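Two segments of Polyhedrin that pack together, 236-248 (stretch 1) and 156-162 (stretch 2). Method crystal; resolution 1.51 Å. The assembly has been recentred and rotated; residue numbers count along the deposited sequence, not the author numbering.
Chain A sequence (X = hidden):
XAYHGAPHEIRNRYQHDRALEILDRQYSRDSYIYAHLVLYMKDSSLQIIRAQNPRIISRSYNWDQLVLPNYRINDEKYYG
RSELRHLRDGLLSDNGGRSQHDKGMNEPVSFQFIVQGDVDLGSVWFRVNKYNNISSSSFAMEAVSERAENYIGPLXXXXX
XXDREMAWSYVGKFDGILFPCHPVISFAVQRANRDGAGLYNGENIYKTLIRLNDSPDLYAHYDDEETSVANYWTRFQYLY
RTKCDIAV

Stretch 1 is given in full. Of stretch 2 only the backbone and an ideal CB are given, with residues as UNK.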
# COMPACT_ATOMS: atom_id res chain seq x y z
N PHE A 236 24.69 8.43 1.83
CA PHE A 236 23.54 8.41 2.74
C PHE A 236 23.79 7.61 4.01
O PHE A 236 22.91 7.49 4.86
CB PHE A 236 22.31 7.85 2.00
CG PHE A 236 21.85 8.69 0.83
CD1 PHE A 236 21.67 10.06 0.97
CD2 PHE A 236 21.64 8.12 -0.41
CE1 PHE A 236 21.27 10.83 -0.11
CE2 PHE A 236 21.25 8.89 -1.49
CZ PHE A 236 21.07 10.24 -1.34
N GLN A 237 24.99 7.05 4.15
CA GLN A 237 25.34 6.27 5.34
C GLN A 237 24.54 4.97 5.41
O GLN A 237 24.13 4.51 6.50
CB GLN A 237 25.12 7.11 6.60
CG GLN A 237 25.94 6.62 7.77
CD GLN A 237 25.73 7.43 9.02
OE1 GLN A 237 24.64 7.97 9.26
NE2 GLN A 237 26.76 7.51 9.84
N TYR A 238 24.31 4.37 4.25
CA TYR A 238 23.74 3.04 4.16
C TYR A 238 24.86 2.03 3.93
O TYR A 238 25.54 2.07 2.90
CB TYR A 238 22.75 2.97 3.00
CG TYR A 238 21.47 3.71 3.27
CD1 TYR A 238 20.78 3.52 4.45
CD2 TYR A 238 20.96 4.62 2.34
CE1 TYR A 238 19.62 4.18 4.71
CE2 TYR A 238 19.78 5.30 2.59
CZ TYR A 238 19.12 5.08 3.78
OH TYR A 238 17.96 5.75 4.04
N LEU A 239 25.07 1.16 4.91
CA LEU A 239 26.12 0.15 4.83
C LEU A 239 25.83 -0.80 3.67
O LEU A 239 24.68 -1.12 3.40
CB LEU A 239 26.24 -0.59 6.17
CG LEU A 239 26.59 0.31 7.36
CD1 LEU A 239 26.72 -0.48 8.65
CD2 LEU A 239 27.88 1.08 7.08
N TYR A 240 26.87 -1.21 2.97
CA TYR A 240 26.71 -1.94 1.72
C TYR A 240 27.93 -2.79 1.39
O TYR A 240 29.07 -2.43 1.71
CB TYR A 240 26.44 -0.95 0.56
CG TYR A 240 26.25 -1.60 -0.79
CD1 TYR A 240 25.05 -2.22 -1.11
CD2 TYR A 240 27.26 -1.60 -1.74
CE1 TYR A 240 24.87 -2.83 -2.33
CE2 TYR A 240 27.09 -2.19 -2.97
CZ TYR A 240 25.89 -2.82 -3.26
OH TYR A 240 25.69 -3.41 -4.47
N ARG A 241 27.67 -3.92 0.74
CA ARG A 241 28.70 -4.87 0.38
C ARG A 241 28.75 -4.99 -1.15
O ARG A 241 27.75 -5.33 -1.78
CB ARG A 241 28.36 -6.22 1.00
CG ARG A 241 29.53 -7.09 1.36
CD ARG A 241 29.06 -8.33 2.14
NE ARG A 241 29.18 -8.14 3.59
CZ ARG A 241 30.35 -7.93 4.17
NH1 ARG A 241 31.45 -7.90 3.43
NH2 ARG A 241 30.43 -7.77 5.48
N THR A 242 29.92 -4.72 -1.73
CA THR A 242 30.10 -4.76 -3.19
C THR A 242 30.29 -6.18 -3.75
O THR A 242 30.41 -7.14 -3.00
CB THR A 242 31.31 -3.89 -3.63
OG1 THR A 242 32.52 -4.51 -3.20
CG2 THR A 242 31.21 -2.47 -3.05
N LYS A 243 30.30 -6.29 -5.07
CA LYS A 243 30.49 -7.59 -5.73
C LYS A 243 31.79 -8.25 -5.30
O LYS A 243 31.85 -9.47 -5.13
CB LYS A 243 30.49 -7.43 -7.25
CG LYS A 243 30.71 -8.75 -7.98
CD LYS A 243 31.09 -8.57 -9.45
CE LYS A 243 31.46 -9.91 -10.08
NZ LYS A 243 31.66 -9.82 -11.56
N CYS A 244 32.82 -7.43 -5.12
CA CYS A 244 34.14 -7.92 -4.74
C CYS A 244 34.25 -8.05 -3.23
O CYS A 244 35.32 -8.34 -2.70
CB CYS A 244 35.21 -6.96 -5.27
SG CYS A 244 35.30 -6.88 -7.06
N ASP A 245 33.14 -7.79 -2.56
CA ASP A 245 33.02 -7.96 -1.12
C ASP A 245 33.73 -6.89 -0.30
O ASP A 245 34.38 -7.18 0.69
CB ASP A 245 33.51 -9.34 -0.70
CG ASP A 245 32.76 -9.86 0.51
OD1 ASP A 245 31.56 -10.14 0.37
OD2 ASP A 245 33.36 -9.95 1.60
N ILE A 246 33.59 -5.64 -0.71
CA ILE A 246 34.13 -4.55 0.08
C ILE A 246 32.98 -3.93 0.85
O ILE A 246 31.89 -3.71 0.31
CB ILE A 246 34.83 -3.49 -0.80
CG1 ILE A 246 35.99 -4.14 -1.55
CG2 ILE A 246 35.31 -2.33 0.06
CD1 ILE A 246 36.82 -3.16 -2.35
N ALA A 247 33.23 -3.68 2.13
CA ALA A 247 32.25 -3.07 3.01
C ALA A 247 32.37 -1.56 2.93
O ALA A 247 33.35 -0.98 3.42
CB ALA A 247 32.44 -3.56 4.44
N VAL A 248 31.40 -0.94 2.28
CA VAL A 248 31.41 0.50 2.05
C VAL A 248 30.26 1.18 2.79
O VAL A 248 30.21 2.41 2.86
CB VAL A 248 31.28 0.84 0.55
CG1 VAL A 248 32.48 0.28 -0.22
CG2 VAL A 248 29.94 0.33 -0.01
OXT VAL A 248 29.35 0.53 3.31
N UNK A 156 22.88 -14.34 7.13
CA UNK A 156 23.34 -13.04 6.67
C UNK A 156 24.76 -12.78 7.15
O UNK A 156 25.25 -13.42 8.08
CB UNK A 156 22.40 -11.93 7.15
N UNK A 157 25.41 -11.85 6.46
CA UNK A 157 26.76 -11.44 6.80
C UNK A 157 26.73 -9.99 7.22
O UNK A 157 26.35 -9.11 6.45
CB UNK A 157 27.72 -11.65 5.63
N UNK A 158 27.11 -9.74 8.47
CA UNK A 158 27.06 -8.40 9.05
C UNK A 158 28.05 -7.46 8.38
O UNK A 158 29.05 -7.90 7.81
CB UNK A 158 27.34 -8.46 10.55
N UNK A 159 27.75 -6.17 8.47
CA UNK A 159 28.65 -5.13 8.02
C UNK A 159 28.92 -4.21 9.21
O UNK A 159 27.99 -3.81 9.92
CB UNK A 159 28.07 -4.36 6.83
N UNK A 160 30.19 -3.89 9.43
CA UNK A 160 30.59 -3.19 10.65
C UNK A 160 30.88 -1.72 10.40
O UNK A 160 31.32 -1.32 9.31
CB UNK A 160 31.82 -3.86 11.26
N UNK A 161 30.61 -0.92 11.43
CA UNK A 161 30.85 0.51 11.41
C UNK A 161 31.43 0.87 12.76
O UNK A 161 30.79 0.64 13.80
CB UNK A 161 29.58 1.30 11.11
N UNK A 162 32.64 1.41 12.75
CA UNK A 162 33.42 1.58 13.96
C UNK A 162 33.35 0.31 14.80
O UNK A 162 33.08 0.36 16.01
CB UNK A 162 32.93 2.79 14.76

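Stretch 1 folds back on itself through a type I turn from T242 to D245. Stretch 2 runs across it, extended from 157 to 161, so its CB atoms alternate between facing stretch 1 and facing away.

Position 156 has nothing of stretch 1 within 5.5 Å of its CB. The contact sets no preference here. The residue is M156, and it takes no part.

At position 157 CA-to-CB points toward stretch 1. The ideal CB lies 4.3 Å from R241 NE, and the carboxylate of D245 lies further out. An acid would suit the arginine, while a long basic chain could pass it and reach the aspartate. The residue is R157. Its NH1 donates to D245 OD1 (2.7 Å) and its NH2 to D245 OD2 (2.9 Å), a two-pronged salt bridge. R157 NH2 also sits over one face of the R241 guanidinium, 3.5 Å from R241 NH1. Both are donors, so this is no hydrogen bond. D245 offsets the like charges, since its OD2 is also 3.3 Å from R241 NH1 in a salt bridge.

Position 158 points away, with phi -67°. Many residues would fit, and this phi admits proline. What stretch 1 uses is the carbonyl: R241 NH2 donates to the O of 158 at 2.7 Å. The residue is P158, whose ring plays little part.

Position 159 points toward stretch 1. Its ideal CB is 4.2 Å from L239 CB, 4.4 Å from R241 NH2 and 5.0 Å from A247 CB. This mostly apolar setting suits leucine, isoleucine, valine or methionine. The residue is I159, with the largest covered area of stretch 2. Its CG2 lies 3.9 Å from L239 CB and also 3.9 Å from A247 CB.

Position 160 points away from stretch 1, so a polar or charged chain is acceptable. The residue is R160, which makes no contact here.

Position 161 points toward stretch 1, its ideal CB 4.2 Å from L239 CD1. The amide of Q237 lies further along. A long chain with an apolar base and a polar tip would use both; a plain apolar one would serve L239. The residue is Y161. Its CB packs 4.1 Å from L239 CD1, and its OH accepts a weak hydrogen bond from Q237 NE2 at 3.1 Å.

Position 162 has left the strand, with positive phi (45°), and is out of reach. Glycine or asparagine takes this backbone most easily, but stretch 1 sets no preference. The residue is F162, which makes no contact with stretch 1.

Stretch 2, residues 156-162: MRPIRYF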
# COMPACT_ATOMS: atom_id res chain seq x y z
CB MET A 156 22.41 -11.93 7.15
CG MET A 156 20.94 -12.18 6.84
SD MET A 156 19.86 -10.87 7.41
CE MET A 156 19.86 -9.82 5.97
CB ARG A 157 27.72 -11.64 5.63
CG ARG A 157 28.06 -13.10 5.36
CD ARG A 157 29.03 -13.24 4.20
NE ARG A 157 30.32 -12.59 4.46
CZ ARG A 157 30.94 -11.78 3.61
NH1 ARG A 157 30.39 -11.50 2.44
NH2 ARG A 157 32.12 -11.25 3.92
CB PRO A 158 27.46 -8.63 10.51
CG PRO A 158 27.32 -10.08 10.74
CD PRO A 158 27.61 -10.72 9.43
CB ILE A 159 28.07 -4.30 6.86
CG1 ILE A 159 27.70 -5.20 5.68
CG2 ILE A 159 29.06 -3.21 6.42
CD1 ILE A 159 26.91 -4.48 4.60
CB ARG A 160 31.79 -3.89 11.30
CG ARG A 160 31.51 -5.32 11.78
CD ARG A 160 32.73 -6.00 12.42
NE ARG A 160 32.65 -5.98 13.88
CZ ARG A 160 32.42 -7.04 14.65
NH1 ARG A 160 32.25 -8.24 14.11
NH2 ARG A 160 32.37 -6.89 15.97
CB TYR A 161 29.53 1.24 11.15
CG TYR A 161 29.57 2.75 11.15
CD1 TYR A 161 30.25 3.45 10.17
CD2 TYR A 161 28.87 3.47 12.11
CE1 TYR A 161 30.25 4.84 10.16
CE2 TYR A 161 28.87 4.85 12.11
CZ TYR A 161 29.56 5.53 11.13
OH TYR A 161 29.55 6.92 11.14
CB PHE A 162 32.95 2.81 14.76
CG PHE A 162 33.23 4.12 14.07
CD1 PHE A 162 34.51 4.66 14.09
CD2 PHE A 162 32.22 4.80 13.40
CE1 PHE A 162 34.78 5.86 13.47
CE2 PHE A 162 32.48 6.00 12.77
CZ PHE A 162 33.76 6.54 12.80
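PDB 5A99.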